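Local coordinates for macrodomain protein (Streptomyces coelicolor, PDB 5E3B) that probably removes ADP-ribose from modified targets such as thymidine in DNA by hydrolysis, and whose disruption increases antibiotic production, at residues G50-G55 with A59-W64. Sequence-based numbering, arbitrary orientation.
With EDO (1,2-ethanediol), chain D.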
ATOM      1  N   GLY A  50       4.484 -10.041 -10.538  1.00 14.41           N
ATOM      2  CA  GLY A  50       3.192 -10.535 -10.750  1.00 14.28           C
ATOM      3  C   GLY A  50       2.705 -11.609  -9.783  1.00 14.87           C
ATOM      4  O   GLY A  50       1.721 -12.280 -10.022  1.00 15.72           O
ATOM      5  N   GLY A  51       3.410 -11.756  -8.672  1.00 13.89           N
ATOM      6  CA  GLY A  51       3.044 -12.710  -7.665  1.00 14.27           C
ATOM      7  C   GLY A  51       2.070 -12.135  -6.655  1.00 14.65           C
ATOM      8  O   GLY A  51       2.307 -11.072  -6.081  1.00 15.07           O
ATOM      9  N   TRP A  52       0.964 -12.816  -6.438  1.00 13.00           N
ATOM     10  CA  TRP A  52      -0.044 -12.440  -5.473  1.00 12.71           C
ATOM     11  C   TRP A  52      -0.582 -13.698  -4.819  1.00 13.12           C
ATOM     12  O   TRP A  52      -1.571 -14.315  -5.236  1.00 14.73           O
ATOM     13  CB  TRP A  52      -1.130 -11.605  -6.163  1.00 11.07           C
ATOM     14  CG  TRP A  52      -2.312 -11.053  -5.387  1.00 10.99           C
ATOM     15  CD1 TRP A  52      -3.235 -11.750  -4.636  1.00 12.02           C
ATOM     16  CD2 TRP A  52      -2.599  -9.667  -5.166  1.00 10.02           C
ATOM     17  NE1 TRP A  52      -4.091 -10.874  -4.015  1.00 11.32           N
ATOM     18  CE2 TRP A  52      -3.744  -9.583  -4.319  1.00  9.93           C
ATOM     19  CE3 TRP A  52      -2.015  -8.486  -5.614  1.00  9.89           C
ATOM     20  CZ2 TRP A  52      -4.371  -8.376  -3.960  1.00  9.62           C
ATOM     21  CZ3 TRP A  52      -2.600  -7.287  -5.190  1.00 10.01           C
ATOM     22  CH2 TRP A  52      -3.770  -7.220  -4.430  1.00  9.45           C
ATOM     23  N   GLY A  53       0.123 -14.089  -3.764  1.00 13.72           N
ATOM     24  CA  GLY A  53      -0.094 -15.460  -3.257  1.00 14.53           C
ATOM     25  C   GLY A  53       0.253 -15.723  -1.813  1.00 15.68           C
ATOM     26  O   GLY A  53      -0.064 -16.810  -1.379  1.00 17.99           O
ATOM     27  N   LYS A  54       0.810 -14.768  -1.074  1.00 15.80           N
ATOM     28  CA  LYS A  54       1.155 -14.979   0.310  1.00 16.56           C
ATOM     29  C   LYS A  54       1.127 -13.616   1.022  1.00 17.20           C
ATOM     30  O   LYS A  54       1.668 -12.638   0.495  1.00 15.56           O
ATOM     31  CB  LYS A  54       2.555 -15.609   0.382  1.00 20.00           C
ATOM     32  CG  LYS A  54       2.933 -16.080   1.814  1.00 21.47           C
ATOM     33  CD  LYS A  54       4.181 -16.966   1.849  1.00 27.00           C
ATOM     34  N   GLY A  55       0.625 -13.647   2.219  1.00 16.82           N
ATOM     35  CA  GLY A  55       0.674 -12.500   3.080  1.00 14.62           C
ATOM     36  C   GLY A  55      -0.461 -11.572   2.909  1.00 13.75           C
ATOM     37  O   GLY A  55      -1.618 -12.005   2.753  1.00 14.31           O
ATOM     38  N   ALA A  59      -5.171 -11.310   2.517  1.00 13.70           N
ATOM     39  CA  ALA A  59      -6.122 -10.625   3.336  1.00 12.39           C
ATOM     40  C   ALA A  59      -7.003  -9.688   2.470  1.00 12.14           C
ATOM     41  O   ALA A  59      -8.198  -9.608   2.602  1.00 12.99           O
ATOM     42  CB  ALA A  59      -5.497  -9.784   4.440  1.00 15.17           C
ATOM     43  N   VAL A  60      -6.342  -9.036   1.502  1.00 12.70           N
ATOM     44  CA  VAL A  60      -7.101  -8.188   0.557  1.00 11.32           C
ATOM     45  C   VAL A  60      -8.119  -9.032  -0.261  1.00 10.64           C
ATOM     46  O   VAL A  60      -9.283  -8.638  -0.313  1.00 11.70           O
ATOM     47  CB  VAL A  60      -6.115  -7.401  -0.359  1.00 11.03           C
ATOM     48  CG1 VAL A  60      -6.832  -6.637  -1.441  1.00 11.70           C
ATOM     49  CG2 VAL A  60      -5.287  -6.494   0.501  1.00 12.82           C
ATOM     50  N   SER A  61      -7.641 -10.135  -0.790  1.00 11.41           N
ATOM     51  CA  SER A  61      -8.549 -11.007  -1.626  1.00 12.42           C
ATOM     52  C   SER A  61      -9.629 -11.684  -0.788  1.00 14.00           C
ATOM     53  O   SER A  61     -10.716 -11.979  -1.310  1.00 14.11           O
ATOM     54  CB  SER A  61      -7.752 -11.935  -2.478  1.00 12.45           C
ATOM     55  OG  SER A  61      -7.002 -11.273  -3.460  1.00 10.88           O
ATOM     56  N   ARG A  62      -9.366 -11.870   0.501  1.00 13.94           N
ATOM     57  CA  ARG A  62     -10.457 -12.282   1.401  1.00 15.64           C
ATOM     58  C   ARG A  62     -11.537 -11.326   1.559  1.00 15.20           C
ATOM     59  O   ARG A  62     -12.659 -11.793   1.925  1.00 20.49           O
ATOM     60  CB  ARG A  62      -9.974 -12.770   2.733  1.00 17.38           C
ATOM     61  CG  ARG A  62      -9.304 -14.132   2.624  1.00 19.24           C
ATOM     62  CD  ARG A  62      -8.966 -14.677   4.003  1.00 20.87           C
ATOM     63  NE  ARG A  62      -7.807 -14.023   4.657  1.00 24.82           N
ATOM     64  CZ  ARG A  62      -6.516 -14.379   4.489  1.00 25.93           C
ATOM     65  NH1 ARG A  62      -6.146 -15.381   3.680  1.00 29.91           N
ATOM     66  NH2 ARG A  62      -5.579 -13.725   5.126  1.00 24.58           N
ATOM     67  N   ARG A  63     -11.347 -10.052   1.230  1.00 13.51           N
ATOM     68  CA  ARG A  63     -12.409  -9.100   1.329  1.00 14.17           C
ATOM     69  C   ARG A  63     -13.022  -8.596   0.002  1.00 13.68           C
ATOM     70  O   ARG A  63     -14.243  -8.336  -0.086  1.00 13.86           O
ATOM     71  CB  ARG A  63     -11.947  -7.872   2.090  1.00 14.69           C
ATOM     72  CG  ARG A  63     -13.018  -7.046   2.692  1.00 15.65           C
ATOM     73  CD  ARG A  63     -12.522  -6.033   3.717  1.00 19.37           C
ATOM     74  NE  ARG A  63     -12.136  -6.617   5.002  1.00 17.90           N
ATOM     75  CZ  ARG A  63     -12.908  -7.055   5.973  1.00 20.69           C
ATOM     76  NH1 ARG A  63     -14.226  -7.088   5.889  1.00 22.46           N
ATOM     77  NH2 ARG A  63     -12.294  -7.589   7.029  1.00 24.43           N
ATOM     78  N   TRP A  64     -12.164  -8.485  -1.014  1.00 13.30           N
ATOM     79  CA  TRP A  64     -12.603  -7.916  -2.327  1.00 13.28           C
ATOM     80  C   TRP A  64     -11.821  -8.579  -3.381  1.00 13.94           C
ATOM     81  O   TRP A  64     -10.612  -8.805  -3.255  1.00 12.24           O
ATOM     82  CB  TRP A  64     -12.324  -6.455  -2.459  1.00 13.42           C
ATOM     83  CG  TRP A  64     -12.812  -5.533  -1.363  1.00 13.38           C
ATOM     84  CD1 TRP A  64     -14.110  -5.124  -1.087  1.00 14.46           C
ATOM     85  CD2 TRP A  64     -11.990  -4.900  -0.393  1.00 13.41           C
ATOM     86  NE1 TRP A  64     -14.113  -4.282  -0.022  1.00 15.49           N
ATOM     87  CE2 TRP A  64     -12.822  -4.106   0.406  1.00 13.34           C
ATOM     88  CE3 TRP A  64     -10.600  -4.898  -0.143  1.00 13.17           C
ATOM     89  CZ2 TRP A  64     -12.337  -3.319   1.463  1.00 14.91           C
ATOM     90  CZ3 TRP A  64     -10.126  -4.126   0.938  1.00 13.48           C
ATOM     91  CH2 TRP A  64     -10.959  -3.359   1.678  1.00 13.50           C
TER
HETATM   92  C1  EDO D1002       3.633 -13.109  -3.409  1.00 17.97           C
HETATM   93  O1  EDO D1002       2.381 -12.787  -2.832  1.00 14.54           O
HETATM   94  C2  EDO D1002       3.892 -14.605  -3.345  1.00 19.27           C
HETATM   95  O2  EDO D1002       2.977 -15.371  -4.134  1.00 17.05           O
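W52 holds CG anti to its own backbone nitrogen (chi1 -179°), which carries the indole across to helix 56-63, while S61 turns OG back beside its backbone nitrogen (chi1 -66°) to meet it. The indole NE1 donates to S61 OG at 3.0 Å; the bond is bent, 140° at the hydrogen, with the hydroxyl oxygen tilted out of the ring plane. S61 OG is also hydrogen-bonded to E68 OE1 of helix 66-76, so the serine bridges the indole to a carboxylate, and the two partners together probably fix the rotation of the serine hydroxyl. From the preceding residue, V60 CG1 meets the edge of the same indole in its plane, 3.9 Å from W52 CZ2, and the two side chains cross at about a right angle. P67 and Y71 of helix 66-76 and C46 and N101 of the sheet also touch W52, which is buried. Farther along the glycine-rich loop, G53 N and K54 N both donate to O1 of a 1,2-ethanediol, probably from the crystallisation liquor, the G53 N to O1 distance being 2.8 Å. The contact joins the loop after strand 40-47 to the helix that follows it, a strand-loop-helix element of the alpha/beta macrodomain fold.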